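Side-chain contacts in glycoside hydrolase family 31 (Trueperella pyogenes, PDB 5I0F), which degrades cycloalternan, a cyclic oligosaccharide of glucose, apparently by way of a covalent glycosyl-enzyme intermediate: residues Arg453-Val456 and Glu457-Ile461; Arg375-Glu379 and Arg380-Val384; Ser156-Gly159 and Thr160-Val163. One frame throughout, in Å; residues are numbered along the deposited sequence.

Contact 1: Arg453-Val456 and Glu457-Ile461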
loop_
_atom_site.group_PDB
_atom_site.type_symbol
_atom_site.label_atom_id
_atom_site.label_comp_id
_atom_site.label_asym_id
_atom_site.label_seq_id
_atom_site.Cartn_x
_atom_site.Cartn_y
_atom_site.Cartn_z
ATOM N N ARG A 453 -8.357 -17.593 -15.709
ATOM C CA ARG A 453 -7.459 -18.726 -15.907
ATOM C C ARG A 453 -7.006 -18.841 -17.356
ATOM O O ARG A 453 -5.831 -19.118 -17.619
ATOM C CB ARG A 453 -8.115 -20.044 -15.437
ATOM C CG ARG A 453 -7.266 -21.300 -15.674
ATOM C CD ARG A 453 -7.912 -22.542 -15.064
ATOM N NE ARG A 453 -7.868 -22.464 -13.613
ATOM C CZ ARG A 453 -6.802 -22.706 -12.860
ATOM N NH1 ARG A 453 -5.637 -23.061 -13.397
ATOM N NH2 ARG A 453 -6.893 -22.566 -11.543
ATOM N N TYR A 454 -7.920 -18.603 -18.291
ATOM C CA TYR A 454 -7.577 -18.694 -19.742
ATOM C C TYR A 454 -6.449 -17.737 -20.167
ATOM O O TYR A 454 -5.706 -18.046 -21.099
ATOM C CB TYR A 454 -8.795 -18.498 -20.639
ATOM C CG TYR A 454 -9.097 -17.057 -20.960
ATOM C CD1 TYR A 454 -9.867 -16.269 -20.102
ATOM C CD2 TYR A 454 -8.604 -16.468 -22.120
ATOM C CE1 TYR A 454 -10.140 -14.953 -20.408
ATOM C CE2 TYR A 454 -8.860 -15.149 -22.419
ATOM C CZ TYR A 454 -9.624 -14.396 -21.556
ATOM O OH TYR A 454 -9.877 -13.087 -21.879
ATOM N N LEU A 455 -6.318 -16.602 -19.483
ATOM C CA LEU A 455 -5.221 -15.652 -19.760
ATOM C C LEU A 455 -3.865 -16.312 -19.562
ATOM O O LEU A 455 -2.943 -16.072 -20.330
ATOM C CB LEU A 455 -5.299 -14.418 -18.846
ATOM C CG LEU A 455 -6.555 -13.575 -19.015
ATOM C CD1 LEU A 455 -6.615 -12.560 -17.882
ATOM C CD2 LEU A 455 -6.585 -12.907 -20.398
ATOM N N VAL A 456 -3.761 -17.129 -18.516
ATOM C CA VAL A 456 -2.537 -17.830 -18.183
ATOM C C VAL A 456 -2.431 -19.130 -19.007
ATOM O O VAL A 456 -1.397 -19.379 -19.612
ATOM C CB VAL A 456 -2.434 -18.122 -16.679
ATOM C CG1 VAL A 456 -1.114 -18.772 -16.366
ATOM C CG2 VAL A 456 -2.520 -16.826 -15.863
ATOM N N GLU A 457 -3.482 -19.941 -19.033
ATOM C CA GLU A 457 -3.397 -21.276 -19.644
ATOM C C GLU A 457 -3.436 -21.257 -21.164
ATOM O O GLU A 457 -2.746 -22.059 -21.781
ATOM C CB GLU A 457 -4.476 -22.217 -19.092
ATOM C CG GLU A 457 -4.253 -22.533 -17.629
ATOM C CD GLU A 457 -5.142 -23.632 -17.097
ATOM O OE1 GLU A 457 -6.117 -24.058 -17.784
ATOM O OE2 GLU A 457 -4.863 -24.056 -15.967
ATOM N N ASP A 458 -4.238 -20.361 -21.750
ATOM C CA ASP A 458 -4.437 -20.294 -23.196
ATOM C C ASP A 458 -3.570 -19.191 -23.821
ATOM O O ASP A 458 -2.855 -19.469 -24.768
ATOM C CB ASP A 458 -5.936 -20.157 -23.555
ATOM C CG ASP A 458 -6.789 -21.294 -22.970
ATOM O OD1 ASP A 458 -6.200 -22.367 -22.701
ATOM O OD2 ASP A 458 -8.031 -21.152 -22.766
ATOM N N LEU A 459 -3.605 -17.975 -23.294
ATOM C CA LEU A 459 -2.795 -16.876 -23.847
ATOM C C LEU A 459 -1.325 -16.843 -23.381
ATOM O O LEU A 459 -0.488 -16.221 -24.039
ATOM C CB LEU A 459 -3.473 -15.538 -23.577
ATOM C CG LEU A 459 -4.814 -15.334 -24.276
ATOM C CD1 LEU A 459 -5.332 -13.921 -23.999
ATOM C CD2 LEU A 459 -4.721 -15.575 -25.768
ATOM N N ASP A 460 -1.027 -17.523 -22.271
ATOM C CA ASP A 460 0.334 -17.753 -21.782
ATOM C C ASP A 460 0.975 -16.512 -21.138
ATOM O O ASP A 460 2.182 -16.358 -21.186
ATOM C CB ASP A 460 1.227 -18.354 -22.885
ATOM C CG ASP A 460 2.458 -19.087 -22.337
ATOM O OD1 ASP A 460 2.394 -19.679 -21.229
ATOM O OD2 ASP A 460 3.500 -19.071 -23.038
ATOM N N ILE A 461 0.184 -15.652 -20.497
ATOM C CA ILE A 461 0.779 -14.555 -19.740
ATOM C C ILE A 461 1.557 -15.073 -18.525
ATOM O O ILE A 461 1.370 -16.209 -18.066
ATOM C CB ILE A 461 -0.230 -13.474 -19.303
ATOM C CG1 ILE A 461 -1.158 -13.955 -18.219
ATOM C CG2 ILE A 461 -1.027 -12.925 -20.484
ATOM C CD1 ILE A 461 -1.879 -12.808 -17.560
HETATM O O HOH W 1 0.307 -21.286 -20.636
#
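Leu455 and Leu459 meet at their methyl groups, CD2 to CD1 at 3.9 Å, where helix 453-457 runs out into the loop that follows. This is the tight half of the contact. On one flank Leu459 lies alongside Tyr454, both side chains pointing the same way; on the other, Ile461 sets its CD1 against Leu455 CB at 4.0 Å. Ile461 holds CG1 between its own backbone N and carbonyl carbon (chi1 71°), a setting that lays this branch along the Leu455 carbonyl and places it across Val456 CG2, the two chains nearly perpendicular. Helix 370-379 packs on Leu459 and Ile461, and Val456 rests on helix 485-506. The tight half thus belongs to the helical layer of the TIM barrel, just ahead of the fourth barrel strand, 463-466. The helix widens as it ends: Tyr454 O takes two bonds, from Asp458 N at 2.8 Å and from Leu459 N at 3.0 Å, and Leu455 O is reached by Ile461 N at 3.2 Å, past Asp460 with its positive phi. The solvent side is polar and looser. Here Arg453 NH1 forms a salt bridge of 2.9 Å with Glu457 OE2. The arginine chain runs out extended until a bend at chi3 (-69°) brings the guanidinium to the carboxylate; the oxygen lies near the guanidinium plane, but the two planes stand 62° apart and NH1 comes from above the carboxylate. Both ends have further partners, Glu450 for Arg453 and Arg355 for Glu457. Asp458 is anchored by Arg355 and Gly356 N, its OD2 also resting 3.5 Å from Tyr454 CB. A water lies within hydrogen-bonding distance of both Val456 O and Asp460 OD1, the latter paired with Lys509.

Contact 2: Arg375-Glu379 and Arg380-Val384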
loop_
_atom_site.group_PDB
_atom_site.type_symbol
_atom_site.label_atom_id
_atom_site.label_comp_id
_atom_site.label_asym_id
_atom_site.label_seq_id
_atom_site.Cartn_x
_atom_site.Cartn_y
_atom_site.Cartn_z
ATOM N N ARG A 375 3.394 -14.682 -27.733
ATOM C CA ARG A 375 4.328 -15.635 -28.306
ATOM C C ARG A 375 5.590 -14.918 -28.833
ATOM O O ARG A 375 6.717 -15.342 -28.579
ATOM C CB ARG A 375 3.643 -16.437 -29.429
ATOM C CG ARG A 375 4.519 -17.454 -30.142
ATOM C CD ARG A 375 3.872 -18.011 -31.418
ATOM N NE ARG A 375 3.772 -16.966 -32.449
ATOM C CZ ARG A 375 2.643 -16.443 -32.944
ATOM N NH1 ARG A 375 1.434 -16.880 -32.575
ATOM N NH2 ARG A 375 2.729 -15.471 -33.850
ATOM N N GLU A 376 5.387 -13.843 -29.580
ATOM C CA GLU A 376 6.501 -13.126 -30.170
ATOM C C GLU A 376 7.340 -12.419 -29.124
ATOM O O GLU A 376 8.566 -12.402 -29.240
ATOM C CB GLU A 376 6.030 -12.144 -31.262
ATOM C CG GLU A 376 5.412 -12.823 -32.493
ATOM C CD GLU A 376 6.299 -13.880 -33.161
ATOM O OE1 GLU A 376 7.507 -13.610 -33.355
ATOM O OE2 GLU A 376 5.777 -14.971 -33.504
ATOM N N LEU A 377 6.701 -11.840 -28.111
ATOM C CA LEU A 377 7.463 -11.254 -27.009
ATOM C C LEU A 377 8.261 -12.336 -26.260
ATOM O O LEU A 377 9.469 -12.140 -26.019
ATOM C CB LEU A 377 6.566 -10.402 -26.118
ATOM C CG LEU A 377 6.107 -9.103 -26.803
ATOM C CD1 LEU A 377 5.210 -8.332 -25.869
ATOM C CD2 LEU A 377 7.227 -8.194 -27.265
ATOM N N HIS A 378 7.652 -13.508 -26.039
ATOM C CA HIS A 378 8.386 -14.631 -25.445
ATOM C C HIS A 378 9.616 -15.025 -26.258
ATOM O O HIS A 378 10.659 -15.281 -25.678
ATOM C CB HIS A 378 7.495 -15.853 -25.206
ATOM C CG HIS A 378 6.574 -15.703 -24.032
ATOM N ND1 HIS A 378 5.534 -16.572 -23.793
ATOM C CD2 HIS A 378 6.545 -14.791 -23.027
ATOM C CE1 HIS A 378 4.893 -16.196 -22.699
ATOM N NE2 HIS A 378 5.497 -15.131 -22.204
ATOM N N GLU A 379 9.512 -15.026 -27.582
ATOM C CA GLU A 379 10.668 -15.367 -28.440
ATOM C C GLU A 379 11.808 -14.366 -28.326
ATOM O O GLU A 379 12.965 -14.720 -28.525
ATOM C CB GLU A 379 10.243 -15.494 -29.892
ATOM C CG GLU A 379 9.435 -16.747 -30.123
ATOM C CD GLU A 379 8.881 -16.833 -31.524
ATOM O OE1 GLU A 379 9.442 -16.177 -32.447
ATOM O OE2 GLU A 379 7.895 -17.587 -31.703
ATOM N N ARG A 380 11.465 -13.129 -27.984
ATOM C CA ARG A 380 12.440 -12.096 -27.692
ATOM C C ARG A 380 12.935 -12.067 -26.250
ATOM O O ARG A 380 13.699 -11.176 -25.896
ATOM C CB ARG A 380 11.844 -10.737 -28.015
ATOM C CG ARG A 380 11.351 -10.566 -29.419
ATOM C CD ARG A 380 11.072 -9.094 -29.601
ATOM N NE ARG A 380 10.222 -8.843 -30.729
ATOM C CZ ARG A 380 9.863 -7.628 -31.124
ATOM N NH1 ARG A 380 10.287 -6.547 -30.474
ATOM N NH2 ARG A 380 9.089 -7.496 -32.195
ATOM N N GLY A 381 12.517 -13.009 -25.409
ATOM C CA GLY A 381 12.915 -13.007 -24.016
ATOM C C GLY A 381 12.217 -11.983 -23.140
ATOM O O GLY A 381 12.770 -11.589 -22.138
ATOM N N ILE A 382 10.997 -11.573 -23.504
ATOM C CA ILE A 382 10.220 -10.586 -22.755
ATOM C C ILE A 382 8.980 -11.285 -22.200
ATOM O O ILE A 382 8.228 -11.917 -22.957
ATOM C CB ILE A 382 9.801 -9.403 -23.666
ATOM C CG1 ILE A 382 11.042 -8.702 -24.241
ATOM C CG2 ILE A 382 8.966 -8.388 -22.897
ATOM C CD1 ILE A 382 10.747 -7.721 -25.359
ATOM N N ARG A 383 8.749 -11.132 -20.895
ATOM C CA ARG A 383 7.539 -11.669 -20.247
ATOM C C ARG A 383 6.438 -10.608 -20.178
ATOM O O ARG A 383 6.720 -9.417 -20.243
ATOM C CB ARG A 383 7.871 -12.229 -18.869
ATOM C CG ARG A 383 8.413 -13.649 -18.907
ATOM C CD ARG A 383 9.856 -13.730 -19.368
ATOM N NE ARG A 383 10.339 -15.121 -19.298
ATOM C CZ ARG A 383 11.595 -15.500 -19.528
ATOM N NH1 ARG A 383 12.536 -14.615 -19.832
ATOM N NH2 ARG A 383 11.919 -16.786 -19.440
ATOM N N VAL A 384 5.184 -11.060 -20.066
ATOM C CA VAL A 384 4.026 -10.164 -20.183
ATOM C C VAL A 384 3.180 -10.228 -18.912
ATOM O O VAL A 384 2.775 -11.309 -18.481
ATOM C CB VAL A 384 3.167 -10.520 -21.431
ATOM C CG1 VAL A 384 1.938 -9.615 -21.541
ATOM C CG2 VAL A 384 4.003 -10.434 -22.703
#
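Gly381 N bonds to His378 O at 2.9 Å and Ile382 N to Leu377 O at 3.0 Å, so that the last turn of helix 370-379 is closed by two donors reaching back from beyond its end. Gly381, with phi 76°, is the residue at which the chain leaves the helical course. Neither N-H approaches in the plane of its carbonyl; both come from above it. One step earlier, Arg380 N keeps the i to i+4 bond to Glu376 O at 3.2 Å, with a weak second one to Leu377 O. Positive phi together with two bonds back into the last turn defines a Schellman motif, here the bend between helix 370-379 and strand 383-388, the third strand of the TIM barrel, and therefore part of a beta-alpha-beta succession. The turn folds Leu377 against the residues that come after it. Its CG is anti to the carbonyl carbon, and a chi2 of 179° sets CD1 anti to CA and CD2 off to the side, so the two methyls take different partners: CD2 meets Ile382 CD1 at 4.0 Å with the chains at a slant, while CD1 meets Val384 CG2 at 4.0 Å with the chains about at right angles. Val327 of the neighbouring strand touches all three of these residues, and Met311 and Met314 of helix 307-320 also reach Leu377. On another side, His378 offers the edge of its imidazole to the turn: CD2 lies 3.3 Å from Ile382 O, which is in the plane of the ring. His378 NE2 is hydrogen-bonded to Asp462, whose OD2 also receives Val384 N, a link that would limit rotation of the ring. Arg380 lays its CG 3.3 Å from Glu376 O and stretches fully on to Asp315, with which NH1 forms a salt bridge.

Contact 3: Ser156-Gly159 and Thr160-Val163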
loop_
_atom_site.group_PDB
_atom_site.type_symbol
_atom_site.label_atom_id
_atom_site.label_comp_id
_atom_site.label_asym_id
_atom_site.label_seq_id
_atom_site.Cartn_x
_atom_site.Cartn_y
_atom_site.Cartn_z
ATOM N N SER A 156 -16.833 -0.396 28.244
ATOM C CA SER A 156 -18.190 0.124 28.437
ATOM C C SER A 156 -19.071 -1.019 28.916
ATOM O O SER A 156 -18.597 -2.142 29.087
ATOM C CB SER A 156 -18.743 0.688 27.130
ATOM O OG SER A 156 -18.991 -0.348 26.198
ATOM N N SER A 157 -20.350 -0.738 29.122
ATOM C CA SER A 157 -21.314 -1.794 29.421
ATOM C C SER A 157 -21.459 -2.795 28.267
ATOM O O SER A 157 -21.860 -3.928 28.490
ATOM C CB SER A 157 -22.677 -1.186 29.765
ATOM O OG SER A 157 -23.169 -0.430 28.679
ATOM N N ALA A 158 -21.154 -2.363 27.047
ATOM C CA ALA A 158 -21.142 -3.237 25.863
ATOM C C ALA A 158 -19.966 -4.224 25.837
ATOM O O ALA A 158 -20.120 -5.351 25.369
ATOM C CB ALA A 158 -21.147 -2.403 24.582
ATOM N N GLY A 159 -18.801 -3.819 26.335
ATOM C CA GLY A 159 -17.633 -4.707 26.340
ATOM C C GLY A 159 -16.332 -3.942 26.373
ATOM O O GLY A 159 -16.271 -2.859 26.959
ATOM N N THR A 160 -15.302 -4.505 25.730
ATOM C CA THR A 160 -13.938 -3.972 25.771
ATOM C C THR A 160 -13.489 -3.662 24.343
ATOM O O THR A 160 -13.456 -4.554 23.494
ATOM C CB THR A 160 -12.983 -4.992 26.435
ATOM O OG1 THR A 160 -13.553 -5.399 27.677
ATOM C CG2 THR A 160 -11.609 -4.385 26.695
ATOM N N HIS A 161 -13.176 -2.400 24.075
ATOM C CA HIS A 161 -13.037 -1.929 22.695
ATOM C C HIS A 161 -11.604 -1.779 22.216
ATOM O O HIS A 161 -11.325 -2.030 21.035
ATOM C CB HIS A 161 -13.775 -0.610 22.516
ATOM C CG HIS A 161 -15.180 -0.651 23.025
ATOM N ND1 HIS A 161 -16.195 -1.283 22.347
ATOM C CD2 HIS A 161 -15.728 -0.190 24.172
ATOM C CE1 HIS A 161 -17.315 -1.191 23.042
ATOM N NE2 HIS A 161 -17.056 -0.536 24.157
ATOM N N ARG A 162 -10.729 -1.326 23.107
ATOM C CA ARG A 162 -9.302 -1.090 22.798
ATOM C C ARG A 162 -8.447 -1.382 24.025
ATOM O O ARG A 162 -8.951 -1.448 25.154
ATOM C CB ARG A 162 -9.065 0.358 22.357
ATOM C CG ARG A 162 -9.731 0.736 21.038
ATOM C CD ARG A 162 -8.970 1.809 20.274
ATOM N NE ARG A 162 -8.962 3.073 21.000
ATOM C CZ ARG A 162 -9.950 3.963 21.004
ATOM N NH1 ARG A 162 -11.082 3.757 20.337
ATOM N NH2 ARG A 162 -9.815 5.077 21.707
ATOM N N VAL A 163 -7.148 -1.532 23.813
ATOM C CA VAL A 163 -6.221 -1.638 24.933
ATOM C C VAL A 163 -5.005 -0.810 24.605
ATOM O O VAL A 163 -4.623 -0.712 23.444
ATOM C CB VAL A 163 -5.842 -3.107 25.222
ATOM C CG1 VAL A 163 -5.170 -3.777 24.021
ATOM C CG2 VAL A 163 -4.956 -3.224 26.461
#
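Ser156 OG and the NE2 of His161 are 2.8 Å apart and hydrogen-bonded, linking the start of a tight turn to the strand that leaves it. The serine hydroxyl sits between its own backbone N and carbonyl carbon (chi1 69°), which turns it inward over the turn; there it also receives weak bonds from Ala158 N, at 3.1 Å, and Gly159 N. His161 has CG beside its backbone N, and a chi2 of -76° swings the imidazole back along the chain. OG then lies at the edge of the ring, near its plane, as does Ala158 CB, while Gly159 C stands over one face, 4.1 Å above the plane and toward the rim. The turn is a beta-hairpin connection between strands 152-155 and 160-168, closed by Ser156 N to Gly159 O at 2.8 Å. Within it Gly159 adopts phi 156° and psi -147°, backbone angles open to glycine. A bound calcium ion lies about 7 Å from the His161 side chain. Because hydroxyl and imidazole can each act as donor or acceptor, the link between Ser156 and His161 suits either neutral tautomer of the ring, and its direction stays open.

How the contacts relate
Contacts 1 and 2 are neighbours in the TIM barrel, their centres 14 Å apart, and each marks the passage from an outer helix to one of two adjacent parallel strands, 463-466 and 383-388. They touch directly: Asp460 O lies 3.1 Å from His378 CE1, and Ile461 CB packs 3.8 Å from Val384 O. As for the sugar pocket, the Leu455 side chain of contact 1 is about 13 Å from a bound glucose unit. Contact 3 belongs to a separate antiparallel sheet earlier in the chain. Its centre is 50 Å from that of contact 1 and 57 Å from that of contact 2, on the opposite side of the chain's centre from the latter.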